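Side-chain contacts in E3 ubiquitin ligase RavN (Legionella pneumophila, PDB 5MIY), which acts as an E3 ubiquitin ligase, an effector that probably helps attach ubiquitin to proteins of the host cell during Legionella infection: residues A[111-114]-A[115-119]; A[49-52]-A[53-56]; A[97-100]-A[101-104]. All blocks are in the same frame, centred on the assembly; numbering follows the deposited sequence.

Contact 1: residues A[111-114]-A[115-119]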
ATOM      1  N   SER A 111      -6.649  15.361  -5.865  1.00 34.42           N
ATOM      2  CA  SER A 111      -7.934  16.050  -5.779  1.00 34.15           C
ATOM      3  C   SER A 111      -8.142  16.745  -4.432  1.00 33.06           C
ATOM      4  O   SER A 111      -8.780  17.804  -4.385  1.00 35.10           O
ATOM      5  CB  SER A 111      -9.077  15.071  -6.044  1.00 39.43           C
ATOM      6  OG  SER A 111      -9.085  14.030  -5.083  1.00 41.30           O
ATOM      7  N   VAL A 112      -7.663  16.169  -3.322  1.00 30.30           N
ATOM      8  CA  VAL A 112      -7.992  16.793  -2.032  1.00 32.37           C
ATOM      9  C   VAL A 112      -7.293  18.148  -1.894  1.00 29.88           C
ATOM     10  O   VAL A 112      -7.900  19.117  -1.427  1.00 29.27           O
ATOM     11  CB  VAL A 112      -7.677  15.855  -0.848  1.00 29.95           C
ATOM     12  CG1 VAL A 112      -8.099  16.505   0.474  1.00 29.05           C
ATOM     13  CG2 VAL A 112      -8.397  14.478  -1.011  1.00 33.51           C
ATOM     14  N   LYS A 113      -6.015  18.242  -2.287  1.00 31.49           N
ATOM     15  CA  LYS A 113      -5.316  19.529  -2.210  1.00 31.04           C
ATOM     16  C   LYS A 113      -5.921  20.545  -3.166  1.00 30.28           C
ATOM     17  O   LYS A 113      -6.021  21.738  -2.840  1.00 29.58           O
ATOM     18  CB  LYS A 113      -3.827  19.357  -2.499  1.00 31.99           C
ATOM     19  CG  LYS A 113      -2.990  20.613  -2.237  1.00 34.89           C
ATOM     20  CD  LYS A 113      -1.501  20.317  -2.344  1.00 41.58           C
ATOM     21  CE  LYS A 113      -0.686  21.605  -2.346  1.00 51.67           C
ATOM     22  NZ  LYS A 113       0.775  21.404  -2.532  1.00 55.91           N
ATOM     23  N   ARG A 114      -6.329  20.094  -4.355  1.00 30.14           N
ATOM     24  CA  ARG A 114      -7.027  20.981  -5.284  1.00 31.99           C
ATOM     25  C   ARG A 114      -8.315  21.521  -4.672  1.00 32.51           C
ATOM     26  O   ARG A 114      -8.618  22.722  -4.791  1.00 30.12           O
ATOM     27  CB  ARG A 114      -7.313  20.225  -6.584  1.00 39.30           C
ATOM     28  CG  ARG A 114      -8.171  20.962  -7.580  1.00 52.31           C
ATOM     29  CD  ARG A 114      -8.051  20.328  -8.967  1.00 63.10           C
ATOM     30  NE  ARG A 114      -8.497  18.933  -8.975  1.00 73.37           N
ATOM     31  CZ  ARG A 114      -7.711  17.886  -9.220  1.00 77.24           C
ATOM     32  NH1 ARG A 114      -6.423  18.064  -9.495  1.00 76.01           N
ATOM     33  NH2 ARG A 114      -8.216  16.656  -9.197  1.00 79.29           N
ATOM     34  N   GLU A 115      -9.073  20.662  -3.980  1.00 30.10           N
ATOM     35  CA  GLU A 115     -10.320  21.113  -3.357  1.00 31.55           C
ATOM     36  C   GLU A 115     -10.050  22.055  -2.195  1.00 29.21           C
ATOM     37  O   GLU A 115     -10.774  23.045  -2.008  1.00 29.47           O
ATOM     38  CB  GLU A 115     -11.151  19.917  -2.886  1.00 37.30           C
ATOM     39  CG  GLU A 115     -11.824  19.175  -4.027  1.00 48.39           C
ATOM     40  CD  GLU A 115     -12.552  17.918  -3.580  1.00 61.46           C
ATOM     41  OE1 GLU A 115     -12.996  17.858  -2.410  1.00 65.81           O
ATOM     42  OE2 GLU A 115     -12.673  16.986  -4.407  1.00 65.61           O
ATOM     43  N   LEU A 116      -9.018  21.765  -1.400  1.00 27.81           N
ATOM     44  CA  LEU A 116      -8.632  22.684  -0.328  1.00 25.74           C
ATOM     45  C   LEU A 116      -8.280  24.067  -0.879  1.00 27.25           C
ATOM     46  O   LEU A 116      -8.731  25.098  -0.349  1.00 27.40           O
ATOM     47  CB  LEU A 116      -7.449  22.091   0.446  1.00 24.58           C
ATOM     48  CG  LEU A 116      -6.892  23.007   1.540  1.00 27.27           C
ATOM     49  CD1 LEU A 116      -7.830  23.010   2.717  1.00 29.41           C
ATOM     50  CD2 LEU A 116      -5.517  22.531   1.958  1.00 31.51           C
ATOM     51  N   THR A 117      -7.464  24.106  -1.937  1.00 27.26           N
ATOM     52  CA  THR A 117      -7.060  25.374  -2.543  1.00 27.80           C
ATOM     53  C   THR A 117      -8.264  26.142  -3.077  1.00 27.95           C
ATOM     54  O   THR A 117      -8.396  27.352  -2.846  1.00 27.33           O
ATOM     55  CB  THR A 117      -6.040  25.108  -3.652  1.00 27.40           C
ATOM     56  OG1 THR A 117      -4.938  24.372  -3.093  1.00 27.69           O
ATOM     57  CG2 THR A 117      -5.533  26.417  -4.232  1.00 29.14           C
ATOM     58  N   GLU A 118      -9.162  25.451  -3.790  1.00 25.65           N
ATOM     59  CA  GLU A 118     -10.369  26.113  -4.278  1.00 25.16           C
ATOM     60  C   GLU A 118     -11.238  26.626  -3.125  1.00 27.22           C
ATOM     61  O   GLU A 118     -11.794  27.738  -3.200  1.00 28.92           O
ATOM     62  CB  GLU A 118     -11.160  25.155  -5.173  1.00 30.87           C
ATOM     63  CG  GLU A 118     -12.500  25.702  -5.637  1.00 44.74           C
ATOM     64  CD  GLU A 118     -13.212  24.784  -6.615  1.00 58.27           C
ATOM     65  OE1 GLU A 118     -14.062  25.289  -7.380  1.00 60.63           O
ATOM     66  OE2 GLU A 118     -12.920  23.567  -6.634  1.00 63.74           O
ATOM     67  N   ASN A 119     -11.348  25.849  -2.043  1.00 25.76           N
ATOM     68  CA  ASN A 119     -12.148  26.284  -0.895  1.00 24.13           C
ATOM     69  C   ASN A 119     -11.580  27.561  -0.276  1.00 23.79           C
ATOM     70  O   ASN A 119     -12.328  28.507   0.030  1.00 27.49           O
ATOM     71  CB  ASN A 119     -12.221  25.175   0.169  1.00 26.41           C
ATOM     72  CG  ASN A 119     -13.157  24.042  -0.216  1.00 30.54           C
ATOM     73  OD1 ASN A 119     -13.863  24.132  -1.214  1.00 34.89           O
ATOM     74  ND2 ASN A 119     -13.170  22.964   0.586  1.00 29.95           N
TER
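The backbone amides of Glu115, Leu116, Thr117 and Glu118 each donate to the carbonyl four residues earlier, from Ser111 to Arg114, as regular alpha-helix demands; the Leu116 N to Val112 O bond, for instance, spans 2.9 Å. This is the opening of helix 111-125, standing well out on the surface, with the side chain of Val112 about 4 Å from a bound sodium ion. Thr117 adds the one side-chain bond between these two turns. Its OG1 turns back along the helix and donates to Lys113 O at 2.9 Å, the same oxygen that takes Thr117 N. The two donors come from opposite faces of the Lys113 carbonyl plane, so one oxygen is gripped twice. A chi1 of -56° makes this possible, setting the hydroxyl beside Thr117's own backbone N while CG2 stands anti to that N.

Glu115 leans back toward the start of the helix: its CG passes 3.4 Å from Ser111 O. The hydroxyl of Ser111 is already engaged with Ser109 OG, just ahead of the helix. The opposite charges of Arg114 and Glu115 do not meet: Arg114 NE stays 6.5 Å from Glu115 OE2.

Contact 2: residues A[49-52]-A[53-56]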
ATOM      1  N   PRO A  49      -2.281  11.804  -1.113  1.00 32.81           N
ATOM      2  CA  PRO A  49      -1.533  12.262  -2.293  1.00 33.70           C
ATOM      3  C   PRO A  49      -0.351  11.383  -2.663  1.00 36.08           C
ATOM      4  O   PRO A  49       0.218  11.569  -3.751  1.00 37.86           O
ATOM      5  CB  PRO A  49      -1.039  13.643  -1.855  1.00 32.99           C
ATOM      6  CG  PRO A  49      -0.806  13.479  -0.400  1.00 32.97           C
ATOM      7  CD  PRO A  49      -1.915  12.571   0.092  1.00 33.89           C
ATOM      8  N   SER A  50       0.030  10.458  -1.790  1.00 35.81           N
ATOM      9  CA  SER A  50       1.187   9.594  -1.983  1.00 37.46           C
ATOM     10  C   SER A  50       1.129   8.493  -0.937  1.00 39.42           C
ATOM     11  O   SER A  50       0.366   8.568   0.030  1.00 40.93           O
ATOM     12  CB  SER A  50       2.495  10.371  -1.859  1.00 42.57           C
ATOM     13  OG  SER A  50       2.651  10.848  -0.536  1.00 45.41           O
ATOM     14  N   ASP A  51       1.950   7.474  -1.144  1.00 42.22           N
ATOM     15  CA  ASP A  51       2.057   6.384  -0.185  1.00 41.71           C
ATOM     16  C   ASP A  51       2.627   6.912   1.128  1.00 42.53           C
ATOM     17  O   ASP A  51       3.626   7.640   1.111  1.00 43.41           O
ATOM     18  CB  ASP A  51       2.950   5.284  -0.747  1.00 41.49           C
ATOM     19  CG  ASP A  51       3.306   4.246   0.289  1.00 43.66           C
ATOM     20  OD1 ASP A  51       2.378   3.608   0.829  1.00 44.68           O
ATOM     21  OD2 ASP A  51       4.511   4.073   0.568  1.00 48.52           O
ATOM     22  N   PRO A  52       2.027   6.576   2.275  1.00 41.75           N
ATOM     23  CA  PRO A  52       2.498   7.159   3.550  1.00 44.06           C
ATOM     24  C   PRO A  52       3.981   6.965   3.876  1.00 49.21           C
ATOM     25  O   PRO A  52       4.636   7.929   4.289  1.00 53.73           O
ATOM     26  CB  PRO A  52       1.589   6.471   4.579  1.00 42.73           C
ATOM     27  CG  PRO A  52       0.304   6.282   3.844  1.00 39.51           C
ATOM     28  CD  PRO A  52       0.715   5.920   2.420  1.00 38.35           C
ATOM     29  N   THR A  53       4.536   5.758   3.718  1.00 50.50           N
ATOM     30  CA  THR A  53       5.897   5.518   4.195  1.00 48.76           C
ATOM     31  C   THR A  53       6.982   5.862   3.176  1.00 51.60           C
ATOM     32  O   THR A  53       8.123   6.121   3.575  1.00 55.88           O
ATOM     33  CB  THR A  53       6.073   4.056   4.632  1.00 49.74           C
ATOM     34  OG1 THR A  53       5.844   3.178   3.521  1.00 53.18           O
ATOM     35  CG2 THR A  53       5.109   3.712   5.766  1.00 45.41           C
ATOM     36  N   THR A  54       6.682   5.864   1.877  1.00 51.64           N
ATOM     37  CA  THR A  54       7.692   6.175   0.871  1.00 52.78           C
ATOM     38  C   THR A  54       7.410   7.456   0.103  1.00 55.53           C
ATOM     39  O   THR A  54       8.303   7.940  -0.603  1.00 58.38           O
ATOM     40  CB  THR A  54       7.834   5.029  -0.147  1.00 52.52           C
ATOM     41  OG1 THR A  54       6.668   4.975  -0.982  1.00 51.29           O
ATOM     42  CG2 THR A  54       8.047   3.682   0.549  1.00 51.28           C
ATOM     43  N   HIS A  55       6.197   8.001   0.208  1.00 54.37           N
ATOM     44  CA  HIS A  55       5.733   9.140  -0.579  1.00 53.58           C
ATOM     45  C   HIS A  55       5.773   8.860  -2.079  1.00 51.31           C
ATOM     46  O   HIS A  55       5.800   9.793  -2.889  1.00 51.04           O
ATOM     47  CB  HIS A  55       6.514  10.411  -0.226  1.00 55.94           C
ATOM     48  CG  HIS A  55       6.212  10.927   1.148  1.00 63.29           C
ATOM     49  ND1 HIS A  55       6.959  11.909   1.763  1.00 69.76           N
ATOM     50  CD2 HIS A  55       5.238  10.591   2.027  1.00 65.79           C
ATOM     51  CE1 HIS A  55       6.457  12.157   2.960  1.00 71.64           C
ATOM     52  NE2 HIS A  55       5.413  11.368   3.145  1.00 70.66           N
ATOM     53  N   ALA A  56       5.771   7.587  -2.468  1.00 48.98           N
ATOM     54  CA  ALA A  56       5.629   7.244  -3.875  1.00 45.95           C
ATOM     55  C   ALA A  56       4.263   7.691  -4.385  1.00 48.26           C
ATOM     56  O   ALA A  56       3.244   7.539  -3.704  1.00 47.88           O
ATOM     57  CB  ALA A  56       5.813   5.737  -4.083  1.00 45.18           C
TER
HETATM   58  O   HOH W   1       2.924   3.098   3.355  1.00 45.81           O
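An alpha-turn carries the loop between strands 35-41 and 58-61 back on itself here, and an ST turn at Thr54 is built into it. Asp51 O accepts from His55 N at 2.7 Å to close the turn, and Asp51 N reaches Ala56 O at 2.9 Å in a nearly straight bond (169°), so that the two ends run side by side. Pro52 to His55 carry the chain round, and His55, at a positive phi of 59°, ends the turn and lets Ala56 come back beside Asp51.

Inside the turn the carboxylate of buried Asp51 adds a second set of bonds. Its OD2 takes two donors from one residue: Thr54 OG1 at 2.8 Å, on the anti lone pair, and Thr54 N at 3.1 Å, from above the carboxylate plane. Thr54 OG1 lies between its own backbone N and carbonyl carbon (chi1 71°), where it can give to Asp51 and accept from Ala56 N at once; that second bond is the ST turn. The other oxygen, Asp51 OD1, is held by Tyr27 of strand 25-32 and by a water that also receives Thr53 N, while Thr53 OG1 bonds to Lys39. Both carboxylate oxygens are thus occupied, which probably stabilises the charged form.

The His55 ring comes back alongside the first half of the turn and brings CD2 to 3.5 Å from Asp51 O, which lies at the ring edge, near its plane.

Contact 3: residues A[97-100]-A[101-104]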
ATOM      1  N   ALA A  97       1.863 -12.249  -9.834  1.00 55.81           N
ATOM      2  CA  ALA A  97       1.502 -12.385 -11.251  1.00 56.70           C
ATOM      3  C   ALA A  97       1.356 -11.031 -11.944  1.00 58.48           C
ATOM      4  O   ALA A  97       0.480 -10.837 -12.791  1.00 56.65           O
ATOM      5  CB  ALA A  97       0.225 -13.212 -11.427  1.00 59.87           C
ATOM      6  N   VAL A  98       2.224 -10.087 -11.586  1.00 59.58           N
ATOM      7  CA  VAL A  98       2.275  -8.776 -12.224  1.00 59.45           C
ATOM      8  C   VAL A  98       3.723  -8.467 -12.561  1.00 61.58           C
ATOM      9  O   VAL A  98       4.596  -8.550 -11.689  1.00 62.20           O
ATOM     10  CB  VAL A  98       1.706  -7.659 -11.323  1.00 56.68           C
ATOM     11  CG1 VAL A  98       1.723  -6.329 -12.070  1.00 55.90           C
ATOM     12  CG2 VAL A  98       0.300  -7.996 -10.849  1.00 57.60           C
ATOM     13  N   ASP A  99       3.987  -8.115 -13.822  1.00 60.09           N
ATOM     14  CA  ASP A  99       5.260  -7.507 -14.171  1.00 60.62           C
ATOM     15  C   ASP A  99       5.086  -6.000 -14.056  1.00 57.98           C
ATOM     16  O   ASP A  99       4.417  -5.403 -14.914  1.00 54.40           O
ATOM     17  CB  ASP A  99       5.704  -7.890 -15.578  1.00 61.87           C
ATOM     18  CG  ASP A  99       7.160  -7.515 -15.855  1.00 69.11           C
ATOM     19  OD1 ASP A  99       7.685  -6.584 -15.203  1.00 69.92           O
ATOM     20  OD2 ASP A  99       7.789  -8.154 -16.724  1.00 70.08           O
ATOM     21  N   PRO A 100       5.640  -5.352 -13.031  1.00 61.36           N
ATOM     22  CA  PRO A 100       5.409  -3.909 -12.872  1.00 62.26           C
ATOM     23  C   PRO A 100       6.102  -3.072 -13.933  1.00 66.21           C
ATOM     24  O   PRO A 100       5.566  -2.029 -14.328  1.00 64.28           O
ATOM     25  CB  PRO A 100       5.960  -3.620 -11.470  1.00 62.25           C
ATOM     26  CG  PRO A 100       6.979  -4.691 -11.244  1.00 61.93           C
ATOM     27  CD  PRO A 100       6.486  -5.907 -11.960  1.00 61.04           C
ATOM     28  N   ASP A 101       7.271  -3.498 -14.415  1.00 67.67           N
ATOM     29  CA  ASP A 101       7.957  -2.746 -15.459  1.00 69.66           C
ATOM     30  C   ASP A 101       7.310  -2.921 -16.827  1.00 66.42           C
ATOM     31  O   ASP A 101       7.735  -2.256 -17.776  1.00 68.08           O
ATOM     32  CB  ASP A 101       9.435  -3.145 -15.514  1.00 74.28           C
ATOM     33  CG  ASP A 101      10.224  -2.630 -14.315  1.00 80.97           C
ATOM     34  OD1 ASP A 101       9.749  -1.679 -13.650  1.00 85.24           O
ATOM     35  OD2 ASP A 101      11.311  -3.177 -14.031  1.00 81.11           O
ATOM     36  N   LYS A 102       6.296  -3.782 -16.947  1.00 59.19           N
ATOM     37  CA  LYS A 102       5.495  -3.900 -18.158  1.00 59.76           C
ATOM     38  C   LYS A 102       4.009  -3.654 -17.906  1.00 58.57           C
ATOM     39  O   LYS A 102       3.183  -3.959 -18.774  1.00 59.22           O
ATOM     40  CB  LYS A 102       5.700  -5.279 -18.798  1.00 64.93           C
ATOM     41  CG  LYS A 102       7.163  -5.714 -18.865  1.00 69.94           C
ATOM     42  CD  LYS A 102       7.578  -6.150 -20.270  1.00 72.50           C
ATOM     43  CE  LYS A 102       8.952  -6.812 -20.246  1.00 73.99           C
ATOM     44  NZ  LYS A 102       9.082  -7.739 -19.074  1.00 74.37           N
ATOM     45  N   THR A 103       3.641  -3.099 -16.752  1.00 57.51           N
ATOM     46  CA  THR A 103       2.254  -2.765 -16.457  1.00 56.53           C
ATOM     47  C   THR A 103       2.196  -1.310 -16.022  1.00 54.60           C
ATOM     48  O   THR A 103       3.031  -0.864 -15.233  1.00 56.10           O
ATOM     49  CB  THR A 103       1.672  -3.671 -15.360  1.00 58.30           C
ATOM     50  OG1 THR A 103       1.794  -5.044 -15.756  1.00 58.94           O
ATOM     51  CG2 THR A 103       0.192  -3.355 -15.105  1.00 58.40           C
ATOM     52  N   GLU A 104       1.233  -0.575 -16.549  1.00 51.30           N
ATOM     53  CA  GLU A 104       1.130   0.837 -16.217  1.00 54.78           C
ATOM     54  C   GLU A 104       0.650   0.954 -14.779  1.00 54.44           C
ATOM     55  O   GLU A 104      -0.389   0.373 -14.442  1.00 54.07           O
ATOM     56  CB  GLU A 104       0.171   1.544 -17.164  1.00 63.29           C
ATOM     57  CG  GLU A 104       0.148   3.054 -17.006  1.00 73.06           C
ATOM     58  CD  GLU A 104      -0.128   3.760 -18.316  1.00 81.75           C
ATOM     59  OE1 GLU A 104      -0.748   3.143 -19.207  1.00 83.71           O
ATOM     60  OE2 GLU A 104       0.288   4.928 -18.459  1.00 85.85           O
TER
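A salt bridge joins Asp99 to Lys102 across the turn: Lys102 NZ meets Asp99 OD2 at 2.7 Å on the syn side of the carboxylate, 34° out of its plane. The lysine chain crosses the aspartate obliquely on the way, bending at chi2 and again at chi4, and its CG lies 3.3 Å from Asp99 OD2, so methylene as well as ammonium presses on that oxygen. The other branch, Asp99 OD1, receives a weak bond from Asp101 N. Asp101 itself looks elsewhere, its two carboxylate oxygens paired with Lys30 and Lys89.

Among the hydrogen bonds, Asp99 O is the shared acceptor. Thr103 OG1 donates to it at 2.8 Å and Lys102 N at 3.2 Å, from opposite faces of the carbonyl plane. Thr103 N adds a weak bond to Pro100 O.

Van der Waals contact between the side chains of Val98 and Thr103 is slight: the Val98 CG1 methyl lies 3.9 Å from the hydroxyl oxygen Thr103 OG1, the side chains crossing at about a right angle. Pro100 is buried instead against Phe36 and against Val92 of helix 89-96. Residues 99-102 form a type I beta-turn with proline in its second position, within the loop that links helix 89-96 to strand 106-107.

Along the chain the order is contact 2, contact 3, contact 1, with no overlap. Contacts 2 and 3 both belong to the compact body: 49-56 lies in the loop between strands 35-41 and 58-61 of the four-stranded antiparallel sheet, while 97-104 leads from helix 89-96 toward the edge strand 106-107. Their centres are 20 Å apart. Contact 1 lies on the projecting C-terminal helix 111-125, its nearest atoms about 6 Å from contact 2 and about 17 Å from contact 3. Two side-chain-braced turns thus sit in loops of the body, whereas the helix extends beyond it. Loops held by hydrogen bonds and salt bridges rather than by zinc would be consistent with a U-box-like ligase domain.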